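Local coordinates for Tol-Pal system protein TolB (Acinetobacter baumannii, PDB 7MX5) that probably works in the periplasm as part of the Tol-Pal system, which helps to invaginate the outer membrane during cell division and keep it intact, at residues Tyr150-Ala155 with Leu173-Thr178; Lys163-Ser168 with Lys182-Val187. All blocks are in the same frame, centred on the assembly; numbering follows the deposited sequence.

Contact 1: residues Tyr150-Ala155 with Leu173-Thr178; sequences YTLQIA and LSPAWT
CD1 of L152 lies alongside the P175 ring, between two neighbouring blades of the TolB beta-propeller, and I154 and W177 make the second, larger meeting two residues further along each strand. The 150-156 strand is the third of its blade, counted from the tunnel, while 172-177 is the innermost of the next; the two run in the same general direction, with L152 and P175 nearest in register at 7.8 Å between their CA atoms. CG of L152 stands anti to the backbone N (chi1 177°), and this turns the isobutyl group toward P175, where CD1 reaches the ring. There it lies 3.7 Å from P175 CG and 3.8 Å from P175 CB, the two side chains sliding past each other in opposite directions. I154 instead uses both of its branches. CD1 is anti to CA (chi2 174°), and this extended branch brings it within 3.6 Å of CH2 at the benzene end of W177. The other methyl, I154 CG2, sits in the plane of the indole at its edge, 3.8 Å from W177 CZ2. The tryptophan, approaching from the opposite direction, also makes a weak hydrogen bond from NE1 to the backbone O of A396, and A137 and I184 touch it. S174, which lies on the same strand but points away, bonds through OG to E394. Between the two segments themselves everything is carbon against carbon, which implies that the blades are joined here by shape and hydrophobic burial.

Contact 2: residues Lys163-Ser168 with Lys182-Val187; sequences KTVLSS and KKIAYV
Strands 163-168 and 183-188 run in the same general direction but too far apart to pair, with V165 and I184 8.9 Å apart between CA atoms. They belong to adjacent blades of the propeller, the first as the outer edge strand of its sheet and the second as the next strand out from the innermost one. V165 and L166 form a classic beta bulge opposite L152, so two successive side chains face the neighbouring blade. The V165 CG1 methyl reaches I184 CG2 at 4.0 Å, a looser touch made by two branches that meet at a slant. L166 packs more closely: with CG anti to the backbone N (chi1 174°), its CD2 reaches the phenol end of Y186, 3.5 Å from CE1. The two side chains are at about a right angle. The tyrosine ring is carried there by a chi1 of 53°, which sets CG between the backbone N and the carbonyl carbon. Its polar end is held by Q199, whose OE1 bonds Y186 OH while its NE2 bonds the backbone O of V165, linking the bulge to the next blade. L166 CD2 lies beside that hydroxyl, 3.6 Å from Y186 OH.

In the fold
After the amino-terminal domain and strand 135-141, the chain forms 150-156, turns into 163-168 as the last strand of that blade, whose innermost strand is the C-terminal 391-397, and passes to 172-177, the first of the next, before turning back along 183-188. Contact 1 closes a loop of 17 residues and contact 2 one of 13; because their segments alternate along the chain, the two loops cross. Their centres are about 5 Å apart, and L152 CD2 packs against Y186 CD2 between them. In the first blade, L152 N probably bonds L166 O; in the second, strands 172-177 and 183-188 are neighbours. Together they tie the two blades on either side of the short 163-168 to 172-177 link.

Contact 1: residues Tyr150-Ala155 with Leu173-Thr178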
# COMPACT_ATOMS: atom_id res chain seq x y z
N TYR A 150 -1.41 -13.32 16.82
CA TYR A 150 -0.89 -12.62 15.65
C TYR A 150 -1.35 -13.36 14.41
O TYR A 150 -1.22 -14.58 14.33
CB TYR A 150 0.64 -12.54 15.69
CG TYR A 150 1.19 -11.75 16.86
CD1 TYR A 150 1.34 -12.34 18.11
CD2 TYR A 150 1.58 -10.43 16.72
CE1 TYR A 150 1.84 -11.63 19.18
CE2 TYR A 150 2.09 -9.71 17.78
CZ TYR A 150 2.22 -10.32 19.01
OH TYR A 150 2.72 -9.61 20.08
N THR A 151 -1.88 -12.61 13.44
CA THR A 151 -2.37 -13.19 12.19
C THR A 151 -1.86 -12.35 11.03
O THR A 151 -2.19 -11.17 10.92
CB THR A 151 -3.90 -13.25 12.18
OG1 THR A 151 -4.36 -14.09 13.24
CG2 THR A 151 -4.39 -13.81 10.85
N LEU A 152 -1.06 -12.96 10.17
CA LEU A 152 -0.59 -12.32 8.95
C LEU A 152 -1.63 -12.50 7.86
O LEU A 152 -1.97 -13.64 7.50
CB LEU A 152 0.76 -12.89 8.51
CG LEU A 152 1.33 -12.34 7.20
CD1 LEU A 152 1.32 -10.82 7.20
CD2 LEU A 152 2.73 -12.86 6.97
N GLN A 153 -2.15 -11.39 7.34
CA GLN A 153 -3.21 -11.42 6.34
C GLN A 153 -2.83 -10.57 5.14
O GLN A 153 -2.03 -9.63 5.25
CB GLN A 153 -4.53 -10.91 6.92
CG GLN A 153 -5.25 -11.91 7.81
CD GLN A 153 -6.74 -11.66 7.88
OE1 GLN A 153 -7.20 -10.53 7.71
NE2 GLN A 153 -7.51 -12.72 8.12
N ILE A 154 -3.40 -10.92 4.00
CA ILE A 154 -3.28 -10.14 2.77
C ILE A 154 -4.69 -9.90 2.24
O ILE A 154 -5.45 -10.86 2.06
CB ILE A 154 -2.41 -10.84 1.72
CG1 ILE A 154 -0.99 -11.05 2.25
CG2 ILE A 154 -2.37 -10.03 0.44
CD1 ILE A 154 -0.11 -11.87 1.32
N ALA A 155 -5.03 -8.64 1.99
CA ALA A 155 -6.36 -8.28 1.53
C ALA A 155 -6.25 -7.28 0.39
O ALA A 155 -5.17 -6.77 0.09
CB ALA A 155 -7.21 -7.71 2.67
N LEU A 173 6.01 -10.39 12.67
CA LEU A 173 6.40 -9.01 12.46
C LEU A 173 6.92 -8.78 11.05
O LEU A 173 7.46 -9.69 10.41
CB LEU A 173 7.48 -8.57 13.46
CG LEU A 173 7.34 -9.03 14.91
CD1 LEU A 173 8.64 -8.84 15.67
CD2 LEU A 173 6.21 -8.29 15.60
N SER A 174 6.74 -7.55 10.57
CA SER A 174 7.37 -7.00 9.37
C SER A 174 7.11 -7.83 8.12
O SER A 174 8.02 -8.49 7.62
CB SER A 174 8.87 -6.86 9.59
OG SER A 174 9.15 -6.10 10.76
N PRO A 175 5.89 -7.81 7.58
CA PRO A 175 5.67 -8.44 6.27
C PRO A 175 6.32 -7.60 5.17
O PRO A 175 6.18 -6.38 5.13
CB PRO A 175 4.14 -8.46 6.12
CG PRO A 175 3.58 -7.92 7.40
CD PRO A 175 4.66 -7.22 8.14
N ALA A 176 7.06 -8.28 4.29
CA ALA A 176 7.77 -7.62 3.20
C ALA A 176 7.45 -8.33 1.89
O ALA A 176 7.51 -9.56 1.82
CB ALA A 176 9.28 -7.63 3.45
N TRP A 177 7.12 -7.54 0.87
CA TRP A 177 6.70 -8.08 -0.41
C TRP A 177 7.91 -8.34 -1.30
O TRP A 177 8.81 -7.50 -1.40
CB TRP A 177 5.74 -7.12 -1.11
CG TRP A 177 4.34 -7.19 -0.60
CD1 TRP A 177 3.76 -6.37 0.33
CD2 TRP A 177 3.34 -8.14 -0.98
NE1 TRP A 177 2.46 -6.75 0.54
CE2 TRP A 177 2.17 -7.83 -0.24
CE3 TRP A 177 3.31 -9.22 -1.87
CZ2 TRP A 177 0.99 -8.56 -0.37
CZ3 TRP A 177 2.14 -9.94 -2.00
CH2 TRP A 177 1.00 -9.61 -1.25
N THR A 178 7.92 -9.50 -1.95
CA THR A 178 8.93 -9.80 -2.94
C THR A 178 8.71 -8.92 -4.17
O THR A 178 7.59 -8.49 -4.45
CB THR A 178 8.90 -11.29 -3.30
OG1 THR A 178 10.17 -11.88 -3.01
CG2 THR A 178 8.56 -11.51 -4.76

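Contact 2: residues Lys163-Ser168 with Lys182-Val187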
# COMPACT_ATOMS: atom_id res chain seq x y z
N LYS A 163 -6.92 -12.86 2.96
CA LYS A 163 -6.28 -14.16 2.83
C LYS A 163 -5.29 -14.31 3.98
O LYS A 163 -4.30 -13.58 4.05
CB LYS A 163 -5.59 -14.31 1.47
CG LYS A 163 -5.24 -15.74 1.05
CD LYS A 163 -4.02 -16.27 1.80
CE LYS A 163 -3.53 -17.57 1.20
NZ LYS A 163 -3.05 -17.41 -0.20
N THR A 164 -5.55 -15.26 4.87
CA THR A 164 -4.68 -15.50 6.01
C THR A 164 -3.44 -16.26 5.56
O THR A 164 -3.55 -17.39 5.07
CB THR A 164 -5.42 -16.27 7.10
OG1 THR A 164 -6.51 -15.48 7.59
CG2 THR A 164 -4.48 -16.58 8.26
N VAL A 165 -2.27 -15.65 5.72
CA VAL A 165 -1.02 -16.30 5.35
C VAL A 165 -0.53 -17.19 6.48
O VAL A 165 -0.03 -18.30 6.25
CB VAL A 165 0.03 -15.25 4.96
CG1 VAL A 165 1.11 -15.87 4.10
CG2 VAL A 165 -0.64 -14.09 4.24
N LEU A 166 -0.66 -16.73 7.73
CA LEU A 166 -0.20 -17.47 8.89
C LEU A 166 -0.81 -16.84 10.14
O LEU A 166 -0.93 -15.62 10.23
CB LEU A 166 1.33 -17.45 8.99
CG LEU A 166 1.95 -18.08 10.25
CD1 LEU A 166 1.51 -19.53 10.40
CD2 LEU A 166 3.46 -17.98 10.21
N SER A 167 -1.21 -17.69 11.08
CA SER A 167 -1.66 -17.26 12.40
C SER A 167 -0.85 -17.99 13.46
O SER A 167 -0.45 -19.14 13.26
CB SER A 167 -3.16 -17.51 12.60
OG SER A 167 -3.39 -18.81 13.11
N SER A 168 -0.61 -17.32 14.58
CA SER A 168 0.24 -17.89 15.61
C SER A 168 -0.05 -17.22 16.95
O SER A 168 -0.51 -16.08 17.00
CB SER A 168 1.72 -17.76 15.25
OG SER A 168 2.54 -17.94 16.40
N LYS A 182 4.95 -12.14 -5.82
CA LYS A 182 4.54 -13.54 -5.84
C LYS A 182 4.77 -14.22 -4.50
O LYS A 182 4.06 -15.18 -4.17
CB LYS A 182 5.30 -14.30 -6.93
CG LYS A 182 4.54 -14.45 -8.23
CD LYS A 182 5.43 -14.15 -9.42
CE LYS A 182 4.68 -14.33 -10.73
NZ LYS A 182 5.60 -14.71 -11.84
N LYS A 183 5.74 -13.76 -3.72
CA LYS A 183 6.05 -14.32 -2.42
C LYS A 183 6.03 -13.21 -1.38
O LYS A 183 6.19 -12.03 -1.69
CB LYS A 183 7.41 -15.02 -2.41
CG LYS A 183 7.50 -16.20 -3.37
CD LYS A 183 8.76 -17.02 -3.12
CE LYS A 183 8.72 -18.33 -3.88
NZ LYS A 183 9.26 -18.19 -5.26
N ILE A 184 5.82 -13.60 -0.12
CA ILE A 184 5.84 -12.68 1.00
C ILE A 184 6.76 -13.24 2.07
O ILE A 184 6.84 -14.46 2.27
CB ILE A 184 4.42 -12.43 1.56
CG1 ILE A 184 4.46 -11.32 2.62
CG2 ILE A 184 3.83 -13.70 2.14
CD1 ILE A 184 3.38 -10.29 2.45
N ALA A 185 7.48 -12.35 2.75
CA ALA A 185 8.36 -12.72 3.84
C ALA A 185 7.88 -12.06 5.13
O ALA A 185 7.16 -11.05 5.11
CB ALA A 185 9.81 -12.32 3.57
N TYR A 186 8.29 -12.64 6.25
CA TYR A 186 7.86 -12.16 7.55
C TYR A 186 8.77 -12.75 8.62
O TYR A 186 9.47 -13.74 8.39
CB TYR A 186 6.40 -12.54 7.83
CG TYR A 186 6.11 -14.02 7.65
CD1 TYR A 186 6.24 -14.91 8.70
CD2 TYR A 186 5.71 -14.52 6.41
CE1 TYR A 186 5.99 -16.25 8.54
CE2 TYR A 186 5.45 -15.87 6.24
CZ TYR A 186 5.59 -16.73 7.31
OH TYR A 186 5.33 -18.07 7.15
N VAL A 187 8.75 -12.12 9.79
CA VAL A 187 9.49 -12.59 10.95
C VAL A 187 8.50 -13.27 11.88
O VAL A 187 7.51 -12.66 12.30
CB VAL A 187 10.22 -11.44 11.66
CG1 VAL A 187 11.07 -11.97 12.81
CG2 VAL A 187 11.07 -10.67 10.67